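Local atomic coordinates of putative HTH-type transcriptional regulator YwnA (Bacillus subtilis subsp. subtilis, PDB entry 1XD7), a protein that probably binds DNA through a winged helix-turn-helix domain and regulates transcription as a member of the Rrf2 family. Residues 7-15 with 73-82. Sequence-based numbering, arbitrary orientation.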
loop_
_atom_site.group_PDB
_atom_site.type_symbol
_atom_site.label_atom_id
_atom_site.label_comp_id
_atom_site.label_asym_id
_atom_site.label_seq_id
_atom_site.Cartn_x
_atom_site.Cartn_y
_atom_site.Cartn_z
ATOM N N ARG A 7 4.001 5.736 -8.652
ATOM C CA ARG A 7 4.842 5.811 -9.846
ATOM C C ARG A 7 4.429 4.728 -10.834
ATOM O O ARG A 7 4.837 4.737 -11.997
ATOM C CB ARG A 7 6.309 5.586 -9.468
ATOM C CG ARG A 7 6.795 6.360 -8.254
ATOM C CD ARG A 7 8.300 6.169 -8.023
ATOM N NE ARG A 7 8.767 6.914 -6.854
ATOM C CZ ARG A 7 10.048 7.122 -6.561
ATOM N NH1 ARG A 7 11.000 6.642 -7.357
ATOM N NH2 ARG A 7 10.381 7.809 -5.471
ATOM N N LEU A 8 3.635 3.783 -10.344
ATOM C CA LEU A 8 3.174 2.656 -11.139
ATOM C C LEU A 8 2.226 3.183 -12.205
ATOM O O LEU A 8 2.341 2.867 -13.397
ATOM C CB LEU A 8 2.442 1.679 -10.225
ATOM C CG LEU A 8 2.277 0.219 -10.623
ATOM C CD1 LEU A 8 0.903 -0.211 -10.167
ATOM C CD2 LEU A 8 2.431 0.017 -12.099
ATOM N N ALA A 9 1.285 3.993 -11.755
ATOM C CA ALA A 9 0.323 4.586 -12.655
ATOM C C ALA A 9 1.076 5.372 -13.726
ATOM O O ALA A 9 0.915 5.133 -14.930
ATOM C CB ALA A 9 -0.607 5.501 -11.884
ATOM N N VAL A 10 1.921 6.301 -13.294
ATOM C CA VAL A 10 2.667 7.097 -14.262
ATOM C C VAL A 10 3.475 6.190 -15.181
ATOM O O VAL A 10 3.598 6.456 -16.385
ATOM C CB VAL A 10 3.585 8.133 -13.545
ATOM C CG1 VAL A 10 4.599 8.707 -14.498
ATOM C CG2 VAL A 10 2.725 9.263 -12.973
ATOM N N ALA A 11 4.014 5.107 -14.633
ATOM C CA ALA A 11 4.784 4.209 -15.478
ATOM C C ALA A 11 3.861 3.533 -16.494
ATOM O O ALA A 11 4.268 3.263 -17.616
ATOM C CB ALA A 11 5.507 3.171 -14.637
ATOM N N ILE A 12 2.616 3.277 -16.100
ATOM C CA ILE A 12 1.647 2.640 -16.992
ATOM C C ILE A 12 1.219 3.565 -18.150
ATOM O O ILE A 12 1.204 3.146 -19.316
ATOM C CB ILE A 12 0.392 2.184 -16.216
ATOM C CG1 ILE A 12 0.791 1.244 -15.074
ATOM C CG2 ILE A 12 -0.548 1.453 -17.146
ATOM C CD1 ILE A 12 1.408 -0.057 -15.538
ATOM N N HIS A 13 0.872 4.813 -17.843
ATOM C CA HIS A 13 0.496 5.756 -18.900
ATOM C C HIS A 13 1.611 5.818 -19.914
ATOM O O HIS A 13 1.392 5.734 -21.124
ATOM C CB HIS A 13 0.292 7.155 -18.333
ATOM C CG HIS A 13 -1.043 7.351 -17.710
ATOM N ND1 HIS A 13 -2.191 7.488 -18.455
ATOM C CD2 HIS A 13 -1.433 7.364 -16.415
ATOM C CE1 HIS A 13 -3.234 7.578 -17.647
ATOM N NE2 HIS A 13 -2.800 7.503 -16.400
ATOM N N ILE A 14 2.823 5.962 -19.401
ATOM C CA ILE A 14 3.990 6.060 -20.252
ATOM C C ILE A 14 4.073 4.850 -21.162
ATOM O O ILE A 14 4.203 4.986 -22.382
ATOM C CB ILE A 14 5.258 6.167 -19.396
ATOM C CG1 ILE A 14 5.252 7.504 -18.658
ATOM C CG2 ILE A 14 6.482 6.032 -20.244
ATOM C CD1 ILE A 14 6.388 7.672 -17.656
ATOM N N LEU A 15 4.001 3.663 -20.574
ATOM C CA LEU A 15 4.088 2.454 -21.371
ATOM C C LEU A 15 2.955 2.343 -22.372
ATOM O O LEU A 15 3.170 1.912 -23.491
ATOM C CB LEU A 15 4.104 1.232 -20.465
ATOM C CG LEU A 15 5.399 1.142 -19.661
ATOM C CD1 LEU A 15 5.303 0.009 -18.653
ATOM C CD2 LEU A 15 6.570 0.930 -20.601
ATOM N N LEU A 73 1.994 -6.047 -14.481
ATOM C CA LEU A 73 2.062 -4.810 -13.737
ATOM C C LEU A 73 3.097 -4.981 -12.618
ATOM O O LEU A 73 3.888 -4.085 -12.344
ATOM C CB LEU A 73 0.685 -4.458 -13.181
ATOM C CG LEU A 73 -0.373 -4.215 -14.275
ATOM C CD1 LEU A 73 -1.496 -3.347 -13.735
ATOM C CD2 LEU A 73 0.255 -3.510 -15.464
ATOM N N LEU A 74 3.113 -6.149 -11.993
ATOM C CA LEU A 74 4.081 -6.413 -10.937
ATOM C C LEU A 74 5.472 -6.159 -11.515
ATOM O O LEU A 74 6.309 -5.507 -10.889
ATOM C CB LEU A 74 3.938 -7.865 -10.457
ATOM C CG LEU A 74 4.864 -8.466 -9.385
ATOM C CD1 LEU A 74 6.175 -8.846 -10.019
ATOM C CD2 LEU A 74 5.066 -7.498 -8.238
ATOM N N GLU A 75 5.699 -6.651 -12.729
ATOM C CA GLU A 75 6.980 -6.472 -13.418
ATOM C C GLU A 75 7.303 -4.982 -13.524
ATOM O O GLU A 75 8.458 -4.572 -13.369
ATOM C CB GLU A 75 6.904 -7.102 -14.816
ATOM C CG GLU A 75 8.194 -7.090 -15.634
ATOM C CD GLU A 75 8.140 -8.062 -16.820
ATOM O OE1 GLU A 75 7.113 -8.753 -16.996
ATOM O OE2 GLU A 75 9.128 -8.149 -17.580
ATOM N N VAL A 76 6.277 -4.175 -13.783
ATOM C CA VAL A 76 6.443 -2.730 -13.907
ATOM C C VAL A 76 6.748 -2.132 -12.549
ATOM O O VAL A 76 7.623 -1.277 -12.408
ATOM C CB VAL A 76 5.156 -2.050 -14.424
ATOM C CG1 VAL A 76 5.381 -0.552 -14.539
ATOM C CG2 VAL A 76 4.747 -2.636 -15.755
ATOM N N TYR A 77 5.991 -2.581 -11.559
ATOM C CA TYR A 77 6.131 -2.127 -10.188
ATOM C C TYR A 77 7.570 -2.141 -9.683
ATOM O O TYR A 77 8.108 -1.108 -9.304
ATOM C CB TYR A 77 5.277 -3.001 -9.280
ATOM C CG TYR A 77 5.349 -2.627 -7.815
ATOM C CD1 TYR A 77 4.785 -1.441 -7.344
ATOM C CD2 TYR A 77 5.952 -3.482 -6.889
ATOM C CE1 TYR A 77 4.815 -1.117 -5.980
ATOM C CE2 TYR A 77 5.988 -3.168 -5.523
ATOM C CZ TYR A 77 5.416 -1.989 -5.075
ATOM O OH TYR A 77 5.427 -1.696 -3.723
ATOM N N ARG A 78 8.186 -3.317 -9.669
ATOM C CA ARG A 78 9.558 -3.451 -9.193
ATOM C C ARG A 78 10.503 -2.484 -9.873
ATOM O O ARG A 78 11.324 -1.847 -9.217
ATOM C CB ARG A 78 10.070 -4.876 -9.395
ATOM C CG ARG A 78 10.249 -5.665 -8.100
ATOM C CD ARG A 78 11.112 -6.900 -8.344
ATOM N NE ARG A 78 12.535 -6.722 -8.030
ATOM C CZ ARG A 78 13.307 -5.719 -8.453
ATOM N NH1 ARG A 78 12.816 -4.757 -9.222
ATOM N NH2 ARG A 78 14.589 -5.684 -8.111
ATOM N N ALA A 79 10.391 -2.371 -11.192
ATOM C CA ALA A 79 11.252 -1.471 -11.945
ATOM C C ALA A 79 11.177 -0.037 -11.436
ATOM O O ALA A 79 12.164 0.680 -11.487
ATOM C CB ALA A 79 10.895 -1.517 -13.417
ATOM N N VAL A 80 10.018 0.383 -10.941
ATOM C CA VAL A 80 9.867 1.748 -10.437
ATOM C C VAL A 80 9.639 1.753 -8.925
ATOM O O VAL A 80 9.311 2.782 -8.335
ATOM C CB VAL A 80 8.671 2.466 -11.106
ATOM C CG1 VAL A 80 8.916 2.647 -12.606
ATOM C CG2 VAL A 80 7.409 1.666 -10.870
ATOM N N GLN A 81 9.821 0.586 -8.319
ATOM C CA GLN A 81 9.645 0.377 -6.885
ATOM C C GLN A 81 10.687 1.122 -6.051
ATOM O O GLN A 81 11.887 0.994 -6.295
ATOM C CB GLN A 81 9.726 -1.129 -6.588
ATOM C CG GLN A 81 9.911 -1.496 -5.137
ATOM C CD GLN A 81 8.741 -1.083 -4.276
ATOM O OE1 GLN A 81 8.359 0.093 -4.238
ATOM N NE2 GLN A 81 8.162 -2.049 -3.568
ATOM N N LYS A 82 10.222 1.892 -5.068
ATOM C CA LYS A 82 11.109 2.651 -4.182
ATOM C C LYS A 82 12.009 1.736 -3.355
ATOM O O LYS A 82 11.874 1.650 -2.132
ATOM C CB LYS A 82 10.279 3.532 -3.244
ATOM C CG LYS A 82 9.643 4.733 -3.935
ATOM C CD LYS A 82 8.601 5.417 -3.054
ATOM C CE LYS A 82 9.174 5.844 -1.713
ATOM N NZ LYS A 82 10.304 6.790 -1.870
#
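Val-76 is a knob in a hole formed by Leu-8, Ala-11, Ile-12 and Leu-15. Its CG1, anti to the backbone N (chi1 -180°), faces Leu-8 CD2 and Ala-11 CB, the latter 3.7 Å away, with Ile-12 CD1 beside them. Val-76 CG2 has Leu-15 CD1 as its nearest neighbour, the two side chains meeting tip to tip at 4.0 Å. One turn on, Val-80 CG1 packs against Ala-11 CB at 4.0 Å; one turn back, the side chains of Leu-73 and Ile-12 cross at about a right angle, with Leu-73 CD2 3.6 Å from Ile-12 CD1. Leu-8 CG also approaches the edge of the Tyr-77 ring. At the exposed end, the extended Arg-7 chain carries its guanidinium to Lys-82, whose CG lies 3.4 Å above one face, off-centre. Arg-7 NH2 and Lys-82 NZ lie 3.7 Å apart, a like-charge proximity that probably costs some energy.

Met-43 of helix 37-49 touches both Arg-7 and Val-80; Phe-111 of the second subunit packs on Leu-8, and Leu-107 of the same subunit on Ile-12. The short segments cross at 115° with axes 9.3 Å apart, joining the first helix of the winged helix-turn-helix domain to the helix that follows its two-stranded wing, consistent with an Rrf2-type fold.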